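Local coordinates for putative glutathione-regulated potassium-efflux system protein KefB (Vibrio parahaemolyticus RIMD 2210633, PDB 3C85), which is thought to belong to a glutathione-regulated potassium-efflux antiporter of the CPA2 family, this chain being its nucleotide-binding TrkA-N domain, at residues A139-P142 with D143-E146; L123-L126 with Q127-Y131; A76-H79 with R80-R84. One frame throughout, in Å; residues are numbered along the deposited sequence. Where two conformers were deposited one is given.

Followed from the N terminus, the three contacts come one after another, without nesting or crossing, and each is local. Interaction 3 (76-84) closes the C-terminal turn of helix 73-81 before the chain enters strand 86-88. Interaction 2 (123-131) does the same for helix 116-128 ahead of strand 134-139. Interaction 1 (139-146) takes up the chain where that strand ends and starts helix 142-151, so it shapes a helix beginning where the other two shape helix ends. All belong to the Rossmann-type parallel sheet and its covering helices. Interactions 1 and 3 lie on opposite sides of the chain's centre, their own centres about 30 Å apart.

Interaction 1 (A139-P142 with D143-E146)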
loop_
_atom_site.group_PDB
_atom_site.type_symbol
_atom_site.label_atom_id
_atom_site.label_comp_id
_atom_site.label_asym_id
_atom_site.label_seq_id
_atom_site.Cartn_x
_atom_site.Cartn_y
_atom_site.Cartn_z
ATOM N N ALA A 139 -1.623 -9.690 0.895
ATOM C CA ALA A 139 -0.422 -10.467 0.972
ATOM C C ALA A 139 0.699 -9.956 0.050
ATOM O O ALA A 139 0.535 -9.014 -0.634
ATOM C CB ALA A 139 -0.717 -11.891 0.699
ATOM N N GLU A 140 1.820 -10.637 0.077
ATOM C CA GLU A 140 3.010 -10.207 -0.625
ATOM C C GLU A 140 3.165 -10.603 -2.090
ATOM O O GLU A 140 3.726 -9.894 -2.862
ATOM C CB GLU A 140 4.235 -10.665 0.129
ATOM C CG GLU A 140 4.467 -9.956 1.366
ATOM C CD GLU A 140 5.853 -10.157 1.849
ATOM O OE1 GLU A 140 6.162 -11.232 2.321
ATOM O OE2 GLU A 140 6.651 -9.252 1.683
ATOM N N TYR A 141 2.681 -11.788 -2.402
ATOM C CA TYR A 141 2.971 -12.470 -3.637
ATOM C C TYR A 141 1.727 -13.068 -4.276
ATOM O O TYR A 141 0.834 -13.469 -3.592
ATOM C CB TYR A 141 3.982 -13.581 -3.403
ATOM C CG TYR A 141 5.309 -13.151 -2.829
ATOM C CD1 TYR A 141 6.196 -12.414 -3.571
ATOM C CD2 TYR A 141 5.679 -13.511 -1.577
ATOM C CE1 TYR A 141 7.426 -12.042 -3.049
ATOM C CE2 TYR A 141 6.877 -13.149 -1.055
ATOM C CZ TYR A 141 7.754 -12.414 -1.786
ATOM O OH TYR A 141 8.967 -12.049 -1.259
ATOM N N PRO A 142 1.723 -13.128 -5.597
ATOM C CA PRO A 142 0.558 -13.683 -6.297
ATOM C C PRO A 142 0.177 -15.087 -5.793
ATOM O O PRO A 142 -1.006 -15.333 -5.609
ATOM C CB PRO A 142 1.027 -13.756 -7.749
ATOM C CG PRO A 142 1.984 -12.582 -7.873
ATOM C CD PRO A 142 2.731 -12.601 -6.536
ATOM N N ASP A 143 1.146 -15.972 -5.509
ATOM C CA ASP A 143 0.744 -17.319 -5.047
ATOM C C ASP A 143 -0.014 -17.286 -3.713
ATOM O O ASP A 143 -0.990 -18.031 -3.505
ATOM C CB ASP A 143 1.861 -18.407 -5.100
ATOM C CG ASP A 143 3.104 -18.062 -4.322
ATOM O OD1 ASP A 143 3.137 -17.014 -3.617
ATOM O OD2 ASP A 143 4.100 -18.846 -4.458
ATOM N N GLN A 144 0.408 -16.404 -2.826
ATOM C CA GLN A 144 -0.284 -16.211 -1.561
ATOM C C GLN A 144 -1.709 -15.697 -1.802
ATOM O O GLN A 144 -2.663 -16.150 -1.156
ATOM C CB GLN A 144 0.502 -15.242 -0.696
ATOM C CG GLN A 144 1.868 -15.777 -0.154
ATOM C CD GLN A 144 2.645 -14.685 0.574
ATOM O OE1 GLN A 144 2.450 -13.505 0.317
ATOM N NE2 GLN A 144 3.514 -15.081 1.498
ATOM N N LEU A 145 -1.863 -14.766 -2.730
ATOM C CA LEU A 145 -3.176 -14.159 -2.966
ATOM C C LEU A 145 -4.122 -15.171 -3.597
ATOM O O LEU A 145 -5.275 -15.298 -3.172
ATOM C CB LEU A 145 -3.046 -12.927 -3.869
ATOM C CG LEU A 145 -2.431 -11.636 -3.241
ATOM C CD1 LEU A 145 -2.663 -10.488 -4.233
ATOM C CD2 LEU A 145 -3.067 -11.308 -1.924
ATOM N N GLU A 146 -3.616 -15.882 -4.610
ATOM C CA GLU A 146 -4.369 -16.968 -5.253
ATOM C C GLU A 146 -4.760 -18.029 -4.233
ATOM O O GLU A 146 -5.894 -18.480 -4.209
ATOM C CB GLU A 146 -3.569 -17.593 -6.400
ATOM C CG GLU A 146 -4.393 -18.554 -7.236
ATOM C CD GLU A 146 -3.633 -19.035 -8.413
ATOM O OE1 GLU A 146 -2.854 -20.002 -8.242
ATOM O OE2 GLU A 146 -3.806 -18.454 -9.514
HETATM O O HOH W 1 4.409 -13.127 3.455
#
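Ala139 ends strand 134-139, and its CB lies 3.6 Å from Leu145 CD2, a small side chain leaving room for the larger one. Next, the backbone N-H of Glu140 bonds to Gln144 OE1 at 2.9 Å; the donor lies nearly in line with the amide C=O, although the N-H itself is noticeably bent away from the oxygen. A water also links the pair, donating to Glu140 OE1 and accepting from Gln144 NE2, while the other carboxylate oxygen, Glu140 OE2, is bonded to the hydroxyl of Tyr160. Tyr141 is the N-cap residue. Its own N-H makes a weak bond of 3.2 Å to the same Gln144 OE1, so one amide oxygen receives two successive backbone N-H groups. Gln144 CG lies beside its own backbone N (chi1 -69°), and the extended chain then runs alongside the tyrosine ring, amide and ring planes 55° apart. Tyr141 O accepts from Leu145 N at 3.1 Å, opening the helical bonding. Pro142, which has no N-H to offer, suits a first helical turn, and its O receives Glu146 N at 2.8 Å. In this beta-alpha junction of the Rossmann-type domain, glutamine ties the helix start to the chain leaving the strand; Leu145 packs on Ala156 and Asn158 of strand 155-158, and Tyr141 and Pro142 on Arg49 of the second subunit.

Interaction 2 (L123-L126 with Q127-Y131); sequences LEQL and QRRNY
Gln127 N bonds to Leu123 O at 2.9 Å and Arg128 N to Glu124 O at 3.0 Å, the last regular rungs of helix 116-128. A Schellman motif then ends the helix, formed by a 3.2 Å hydrogen bond from Tyr131 N to Leu126 O together with the bond from Asn130 N to Gln127 O. Asn130 is the C-prime residue, with positive phi (58°), a conformation that asparagine tolerates better than most side-chain-bearing residues. Between rungs and motif the ladder thins, for Arg129 N reaches Gln125 O at 3.3 Å and Arg128 N gives the same oxygen a further, weak bond.

Farther out, the long side chains fold back over the preceding turn. Arg129 bends at chi2 (84°), which lays its CD 3.2 Å from Gln125 O, whereas the placing of its guanidinium against the amide of Gln125 is doubtful, because the modelled approach of these polar ends is too short to interpret. Both residues also touch Trp97 of helix 94-98, so these long side chains join helix 116-128 to helix 94-98.

On the sheet side the packing is apolar. Leu123 meets Leu111 and Ile135, while Leu126 meets Val109 and Ile135, so the branched leucines bridge the two strands of this beta-alpha-beta unit. Tyr131 lies alongside Leu126, pointing the same way; it combines an apolar body, which also touches Val109, with a hydroxyl bonded to Gln134 O. Leu126 has two conformers, and in the one given, tentatively, its CD1 lies 3.4 Å from Tyr131 CB.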
loop_
_atom_site.group_PDB
_atom_site.type_symbol
_atom_site.label_atom_id
_atom_site.label_comp_id
_atom_site.label_asym_id
_atom_site.label_seq_id
_atom_site.Cartn_x
_atom_site.Cartn_y
_atom_site.Cartn_z
ATOM N N LEU A 123 -8.495 -17.343 8.755
ATOM C CA LEU A 123 -9.563 -17.688 7.819
ATOM C C LEU A 123 -10.223 -19.032 8.164
ATOM O O LEU A 123 -11.455 -19.146 8.162
ATOM C CB LEU A 123 -9.028 -17.679 6.391
ATOM C CG LEU A 123 -9.887 -18.233 5.243
ATOM C CD1 LEU A 123 -11.085 -17.348 4.966
ATOM C CD2 LEU A 123 -9.023 -18.378 4.009
ATOM N N GLU A 124 -9.402 -20.044 8.454
ATOM C CA GLU A 124 -9.913 -21.352 8.900
ATOM C C GLU A 124 -10.779 -21.252 10.166
ATOM O O GLU A 124 -11.808 -21.938 10.294
ATOM C CB GLU A 124 -8.744 -22.317 9.160
ATOM C CG GLU A 124 -7.992 -22.716 7.888
ATOM C CD GLU A 124 -6.782 -23.642 8.136
ATOM O OE1 GLU A 124 -6.505 -23.939 9.325
ATOM O OE2 GLU A 124 -6.121 -24.079 7.147
ATOM N N GLN A 125 -10.370 -20.403 11.107
ATOM C CA GLN A 125 -11.114 -20.281 12.356
ATOM C C GLN A 125 -12.484 -19.680 12.076
ATOM O O GLN A 125 -13.496 -20.136 12.611
ATOM C CB GLN A 125 -10.339 -19.447 13.383
ATOM C CG GLN A 125 -9.129 -20.136 13.965
ATOM C CD GLN A 125 -9.465 -21.500 14.551
ATOM O OE1 GLN A 125 -10.411 -21.646 15.321
ATOM N NE2 GLN A 125 -8.675 -22.503 14.196
ATOM N N LEU A 126 -12.506 -18.680 11.204
ATOM C CA LEU A 126 -13.729 -17.989 10.821
ATOM C C LEU A 126 -14.674 -18.913 10.064
ATOM O O LEU A 126 -15.894 -18.811 10.199
ATOM C CB LEU A 126 -13.341 -16.806 9.946
ATOM C CG LEU A 126 -14.276 -15.660 9.585
ATOM C CD1 LEU A 126 -14.881 -14.999 10.815
ATOM C CD2 LEU A 126 -13.462 -14.650 8.789
ATOM N N GLN A 127 -14.102 -19.804 9.259
ATOM C CA GLN A 127 -14.875 -20.790 8.498
ATOM C C GLN A 127 -15.483 -21.881 9.367
ATOM O O GLN A 127 -16.611 -22.350 9.122
ATOM C CB GLN A 127 -14.020 -21.417 7.418
ATOM C CG GLN A 127 -13.765 -20.454 6.313
ATOM C CD GLN A 127 -12.702 -20.919 5.366
ATOM O OE1 GLN A 127 -12.660 -20.464 4.237
ATOM N NE2 GLN A 127 -11.820 -21.814 5.823
ATOM N N ARG A 128 -14.769 -22.284 10.403
ATOM C CA ARG A 128 -15.356 -23.312 11.225
ATOM C C ARG A 128 -16.360 -22.814 12.275
ATOM O O ARG A 128 -17.047 -23.620 12.914
ATOM C CB ARG A 128 -14.317 -24.312 11.726
ATOM C CG ARG A 128 -13.358 -23.837 12.718
ATOM C CD ARG A 128 -12.291 -24.907 12.872
ATOM N NE ARG A 128 -11.881 -25.031 14.267
ATOM C CZ ARG A 128 -12.362 -25.935 15.113
ATOM N NH1 ARG A 128 -13.265 -26.825 14.708
ATOM N NH2 ARG A 128 -11.927 -25.959 16.372
ATOM N N ARG A 129 -16.470 -21.491 12.413
ATOM C CA ARG A 129 -17.581 -20.870 13.145
ATOM C C ARG A 129 -18.710 -20.446 12.208
ATOM O O ARG A 129 -19.615 -19.744 12.635
ATOM C CB ARG A 129 -17.106 -19.651 13.947
ATOM C CG ARG A 129 -16.623 -19.974 15.359
ATOM C CD ARG A 129 -15.179 -20.408 15.356
ATOM N NE ARG A 129 -14.767 -21.070 16.598
ATOM C CZ ARG A 129 -13.519 -21.492 16.804
ATOM N NH1 ARG A 129 -12.603 -21.301 15.851
ATOM N NH2 ARG A 129 -13.180 -22.079 17.949
ATOM N N ASN A 130 -18.635 -20.854 10.943
ATOM C CA ASN A 130 -19.675 -20.579 9.930
ATOM C C ASN A 130 -20.044 -19.120 9.634
ATOM O O ASN A 130 -21.187 -18.823 9.305
ATOM C CB ASN A 130 -20.959 -21.387 10.212
ATOM C CG ASN A 130 -20.752 -22.870 10.043
ATOM O OD1 ASN A 130 -20.712 -23.619 11.021
ATOM N ND2 ASN A 130 -20.596 -23.305 8.794
ATOM N N TYR A 131 -19.036 -18.226 9.672
ATOM C CA TYR A 131 -19.138 -16.779 9.367
ATOM C C TYR A 131 -19.710 -16.596 7.997
ATOM O O TYR A 131 -19.296 -17.220 7.080
ATOM C CB TYR A 131 -17.767 -16.042 9.443
ATOM C CG TYR A 131 -17.724 -14.606 8.859
ATOM C CD1 TYR A 131 -18.412 -13.561 9.454
ATOM C CD2 TYR A 131 -16.994 -14.308 7.727
ATOM C CE1 TYR A 131 -18.383 -12.267 8.920
ATOM C CE2 TYR A 131 -16.950 -13.026 7.199
ATOM C CZ TYR A 131 -17.641 -12.009 7.790
ATOM O OH TYR A 131 -17.602 -10.758 7.267
#

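Interaction 3 (A76-H79 with R80-R84)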
loop_
_atom_site.group_PDB
_atom_site.type_symbol
_atom_site.label_atom_id
_atom_site.label_comp_id
_atom_site.label_asym_id
_atom_site.label_seq_id
_atom_site.Cartn_x
_atom_site.Cartn_y
_atom_site.Cartn_z
ATOM N N ALA A 76 -2.068 -2.837 21.419
ATOM C CA ALA A 76 -3.529 -2.708 21.546
ATOM C C ALA A 76 -3.878 -1.565 22.512
ATOM O O ALA A 76 -4.758 -0.754 22.224
ATOM C CB ALA A 76 -4.183 -4.031 21.972
ATOM N N GLN A 77 -3.183 -1.498 23.648
ATOM C CA GLN A 77 -3.354 -0.382 24.587
ATOM C C GLN A 77 -3.021 0.967 23.935
ATOM O O GLN A 77 -3.745 1.961 24.119
ATOM C CB GLN A 77 -2.460 -0.607 25.819
ATOM C CG GLN A 77 -2.789 0.275 27.015
ATOM C CD GLN A 77 -1.674 0.274 28.053
ATOM O OE1 GLN A 77 -0.561 -0.194 27.786
ATOM N NE2 GLN A 77 -1.951 0.835 29.231
ATOM N N GLN A 78 -1.920 1.014 23.181
ATOM C CA GLN A 78 -1.563 2.258 22.489
ATOM C C GLN A 78 -2.681 2.663 21.508
ATOM O O GLN A 78 -3.108 3.809 21.529
ATOM C CB GLN A 78 -0.176 2.148 21.834
ATOM C CG GLN A 78 0.285 3.371 21.065
ATOM C CD GLN A 78 0.423 4.619 21.920
ATOM O OE1 GLN A 78 0.823 4.551 23.098
ATOM N NE2 GLN A 78 0.101 5.779 21.331
ATOM N N HIS A 79 -3.205 1.717 20.713
ATOM C CA HIS A 79 -4.373 2.011 19.865
ATOM C C HIS A 79 -5.579 2.553 20.636
ATOM O O HIS A 79 -6.223 3.524 20.193
ATOM C CB HIS A 79 -4.814 0.765 19.096
ATOM C CG HIS A 79 -3.986 0.479 17.891
ATOM N ND1 HIS A 79 -3.812 1.394 16.875
ATOM C CD2 HIS A 79 -3.335 -0.647 17.503
ATOM C CE1 HIS A 79 -3.055 0.864 15.933
ATOM N NE2 HIS A 79 -2.766 -0.381 16.280
ATOM N N ARG A 80 -5.901 1.929 21.775
ATOM C CA ARG A 80 -7.011 2.448 22.603
ATOM C C ARG A 80 -6.741 3.878 23.151
ATOM O O ARG A 80 -7.653 4.710 23.151
ATOM C CB ARG A 80 -7.383 1.470 23.726
ATOM C CG ARG A 80 -7.963 0.156 23.227
ATOM C CD ARG A 80 -8.446 -0.727 24.388
ATOM N NE ARG A 80 -7.373 -1.103 25.310
ATOM C CZ ARG A 80 -6.652 -2.219 25.216
ATOM N NH1 ARG A 80 -6.849 -3.072 24.212
ATOM N NH2 ARG A 80 -5.712 -2.473 26.123
ATOM N N SER A 81 -5.496 4.195 23.523
ATOM C CA SER A 81 -5.173 5.555 23.997
ATOM C C SER A 81 -5.338 6.571 22.874
ATOM O O SER A 81 -5.565 7.751 23.151
ATOM C CB SER A 81 -3.750 5.653 24.578
ATOM O OG SER A 81 -2.806 5.681 23.510
ATOM N N GLU A 82 -5.252 6.094 21.624
ATOM C CA GLU A 82 -5.458 6.908 20.428
ATOM C C GLU A 82 -6.937 6.924 19.951
ATOM O O GLU A 82 -7.243 7.518 18.930
ATOM C CB GLU A 82 -4.492 6.487 19.296
ATOM C CG GLU A 82 -3.019 6.825 19.576
ATOM C CD GLU A 82 -1.990 6.130 18.645
ATOM O OE1 GLU A 82 -2.327 5.577 17.577
ATOM O OE2 GLU A 82 -0.808 6.135 18.994
ATOM N N GLY A 83 -7.844 6.296 20.689
ATOM C CA GLY A 83 -9.276 6.356 20.364
ATOM C C GLY A 83 -9.795 5.215 19.491
ATOM O O GLY A 83 -10.995 5.166 19.178
ATOM N N ARG A 84 -8.915 4.283 19.108
ATOM C CA ARG A 84 -9.307 3.162 18.246
ATOM C C ARG A 84 -9.895 1.985 19.066
ATOM O O ARG A 84 -9.447 1.727 20.181
ATOM C CB ARG A 84 -8.119 2.679 17.426
ATOM C CG ARG A 84 -7.572 3.686 16.424
ATOM C CD ARG A 84 -6.604 2.989 15.457
ATOM N NE ARG A 84 -5.945 3.992 14.638
ATOM C CZ ARG A 84 -4.813 4.600 14.974
ATOM N NH1 ARG A 84 -4.189 4.277 16.096
ATOM N NH2 ARG A 84 -4.304 5.536 14.182
#
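Gln78 O is gripped twice, by Ser81 OG at 2.7 Å and by Glu82 N at 3.1 Å. The serine hydroxyl meets a lone pair in the carbonyl plane; with chi1 at 76°, OG is turned between its own N and carbonyl carbon, back toward the preceding turn. The side chain of Gln78 bends at chi2 (62°) so that NE2 points at Glu82 OE2, 2.5 Å away, very short for a nitrogen-to-oxygen bond; the approach is from the anti side, tilted out of the carboxylate plane. The other oxygen, Glu82 OE1, forms a salt bridge of 2.7 Å with Arg84 NH1, so this carboxylate links the helix to the chain leaving it. The same NH1 makes a weak bond to His79 ND1 at the imidazole edge, ring and guanidinium standing almost perpendicular. Arg84 N to His79 O (3.0 Å) and Gly83 N to Arg80 O (2.9 Å) close a Schellman motif in which Gly83 takes the positive phi that most side chains would resist. Arg80 lays one guanidinium face over Ala76 O and Gln77 CA, its NH1 bonding to Val86 O. The turn packs against both helix 49-62 and strand 86-88: Arg84 forms a salt bridge with Asp56 and touches Thr52 and Tyr55, His79 NE2 bonds to Met47 O, and small Ala76, close to AMP-binding Glu70, packs on Val86 and Ser88.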